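Local coordinates for GENE 22 product (Bacillus phage spp1, PDB 2XC8), which is of unknown function but resembles in fold a domain of the receptor-binding protein of lactococcal phage p2, which leaves a role in host adsorption possible, at residues A9-T14 against L62-Q67. Sequence-based numbering, arbitrary orientation.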
loop_
_atom_site.group_PDB
_atom_site.type_symbol
_atom_site.label_atom_id
_atom_site.label_comp_id
_atom_site.label_asym_id
_atom_site.label_seq_id
_atom_site.Cartn_x
_atom_site.Cartn_y
_atom_site.Cartn_z
ATOM N N ALA B 9 -9.955 -7.244 10.562
ATOM C CA ALA B 9 -10.737 -6.660 11.651
ATOM C C ALA B 9 -12.223 -6.598 11.305
ATOM O O ALA B 9 -12.599 -6.658 10.131
ATOM C CB ALA B 9 -10.210 -5.269 11.995
ATOM N N VAL B 10 -13.057 -6.484 12.339
ATOM C CA VAL B 10 -14.502 -6.311 12.174
ATOM C C VAL B 10 -14.774 -4.997 11.440
ATOM O O VAL B 10 -15.521 -4.964 10.460
ATOM C CB VAL B 10 -15.244 -6.340 13.539
ATOM C CG1 VAL B 10 -16.746 -6.135 13.352
ATOM C CG2 VAL B 10 -14.977 -7.653 14.272
ATOM N N TRP B 11 -14.149 -3.924 11.923
ATOM C CA TRP B 11 -14.189 -2.627 11.260
ATOM C C TRP B 11 -13.053 -2.529 10.250
ATOM O O TRP B 11 -11.878 -2.574 10.621
ATOM C CB TRP B 11 -14.077 -1.492 12.279
ATOM C CG TRP B 11 -15.289 -1.312 13.138
ATOM C CD1 TRP B 11 -15.543 -1.921 14.332
ATOM C CD2 TRP B 11 -16.406 -0.453 12.877
ATOM N NE1 TRP B 11 -16.753 -1.500 14.831
ATOM C CE2 TRP B 11 -17.304 -0.599 13.958
ATOM C CE3 TRP B 11 -16.738 0.423 11.835
ATOM C CZ2 TRP B 11 -18.512 0.102 14.029
ATOM C CZ3 TRP B 11 -17.940 1.115 11.904
ATOM C CH2 TRP B 11 -18.813 0.949 12.995
ATOM N N TYR B 12 -13.410 -2.406 8.974
ATOM C CA TYR B 12 -12.413 -2.280 7.913
ATOM C C TYR B 12 -12.755 -1.196 6.895
ATOM O O TYR B 12 -13.925 -0.876 6.673
ATOM C CB TYR B 12 -12.145 -3.632 7.232
ATOM C CG TYR B 12 -13.321 -4.251 6.505
ATOM C CD1 TYR B 12 -13.486 -4.076 5.130
ATOM C CD2 TYR B 12 -14.250 -5.039 7.184
ATOM C CE1 TYR B 12 -14.557 -4.653 4.453
ATOM C CE2 TYR B 12 -15.324 -5.620 6.518
ATOM C CZ TYR B 12 -15.470 -5.426 5.153
ATOM O OH TYR B 12 -16.532 -5.997 4.489
ATOM N N LEU B 13 -11.709 -0.642 6.284
ATOM C CA LEU B 13 -11.833 0.479 5.362
ATOM C C LEU B 13 -11.318 0.100 3.973
ATOM O O LEU B 13 -10.191 -0.381 3.830
ATOM C CB LEU B 13 -11.065 1.686 5.916
ATOM C CG LEU B 13 -11.106 3.031 5.184
ATOM C CD1 LEU B 13 -12.497 3.648 5.218
ATOM C CD2 LEU B 13 -10.083 3.988 5.780
ATOM N N THR B 14 -12.153 0.319 2.959
ATOM C CA THR B 14 -11.814 -0.033 1.577
ATOM C C THR B 14 -11.080 1.096 0.849
ATOM O O THR B 14 -10.681 0.942 -0.311
ATOM C CB THR B 14 -13.062 -0.455 0.763
ATOM O OG1 THR B 14 -14.015 0.615 0.750
ATOM C CG2 THR B 14 -13.704 -1.704 1.361
ATOM N N LEU B 62 -9.785 8.407 12.093
ATOM C CA LEU B 62 -11.099 8.178 11.505
ATOM C C LEU B 62 -12.098 7.950 12.633
ATOM O O LEU B 62 -12.019 6.955 13.354
ATOM C CB LEU B 62 -11.076 6.985 10.540
ATOM C CG LEU B 62 -12.317 6.740 9.674
ATOM C CD1 LEU B 62 -12.465 7.806 8.594
ATOM C CD2 LEU B 62 -12.276 5.355 9.049
ATOM N N HIS B 63 -13.023 8.893 12.786
ATOM C CA HIS B 63 -13.995 8.861 13.876
ATOM C C HIS B 63 -15.420 9.041 13.366
ATOM O O HIS B 63 -15.638 9.567 12.272
ATOM C CB HIS B 63 -13.661 9.929 14.920
ATOM C CG HIS B 63 -13.382 11.277 14.332
ATOM N ND1 HIS B 63 -14.379 12.183 14.044
ATOM C CD2 HIS B 63 -12.221 11.865 13.965
ATOM C CE1 HIS B 63 -13.842 13.275 13.530
ATOM N NE2 HIS B 63 -12.534 13.107 13.470
HETATM N N MSE B 64 -16.385 8.605 14.172
HETATM C CA MSE B 64 -17.791 8.639 13.792
HETATM C C MSE B 64 -18.701 9.256 14.850
HETATM O O MSE B 64 -18.529 9.011 16.047
HETATM C CB MSE B 64 -18.288 7.220 13.499
HETATM C CG MSE B 64 -19.719 7.139 12.976
HETATM SE SE MSE B 64 -20.477 5.350 13.117
HETATM C CE MSE B 64 -19.244 4.414 11.938
ATOM N N ASN B 65 -19.661 10.061 14.401
ATOM C CA ASN B 65 -20.640 10.617 15.323
ATOM C C ASN B 65 -21.671 9.496 15.379
ATOM O O ASN B 65 -22.320 9.201 14.376
ATOM C CB ASN B 65 -21.256 11.910 14.772
ATOM C CG ASN B 65 -22.363 12.470 15.660
ATOM O OD1 ASN B 65 -23.332 11.782 15.988
ATOM N ND2 ASN B 65 -22.228 13.736 16.035
ATOM N N VAL B 66 -21.808 8.867 16.543
ATOM C CA VAL B 66 -22.651 7.671 16.683
ATOM C C VAL B 66 -24.150 7.916 16.472
ATOM O O VAL B 66 -24.888 6.988 16.128
ATOM C CB VAL B 66 -22.415 6.926 18.032
ATOM C CG1 VAL B 66 -21.026 6.298 18.063
ATOM C CG2 VAL B 66 -22.627 7.856 19.230
ATOM N N GLN B 67 -24.592 9.157 16.668
ATOM C CA GLN B 67 -25.999 9.508 16.475
ATOM C C GLN B 67 -26.343 9.883 15.032
ATOM O O GLN B 67 -27.390 9.476 14.520
ATOM C CB GLN B 67 -26.432 10.606 17.450
ATOM C CG GLN B 67 -26.825 10.067 18.822
ATOM C CD GLN B 67 -27.119 11.156 19.839
ATOM O OE1 GLN B 67 -27.502 12.274 19.488
ATOM N NE2 GLN B 67 -26.944 10.829 21.115
#
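W11 and M64, a selenomethionine, meet where the terminal methyl of M64 lies against the CZ3–CH2 side of the indole's six-membered ring. M64 can be followed from its backbone outward: CB points at strand 11-13, CG continues anti to the backbone N (chi1 -175°), and SE carries the chain on until a bend at chi3 (-63°) turns CE back onto the indole. That methyl sits 3.5 Å from W11 CZ3 and 3.6 Å from W11 CH2, obliquely to the ring, the two side chains crossing at about a right angle. CB, CG and SE stay farther off, so CE alone makes this touch.

Two residues along, L13 and L62 reach for each other tip to tip. The single methyl L62 CD2 approaches both branches of its partner, with L13 CD2 at 4.2 Å and L13 CD1 equally near. No hydrogen bond joins the segments, and the nearest CA atoms, L13 and L62, are 9.9 Å apart, a spacing of layers rather than of paired strands. F39 and L31 pack around the W11–M64 pair, V41 and M96 around the leucines. At the far end, N65 OD1 accepts from Q67 N (3.0 Å), closing an Asx turn. Apolar side chains meeting between two facing sheets, with residues 11-13 and 62-64 running 124° apart, are consistent with a beta-sandwich core.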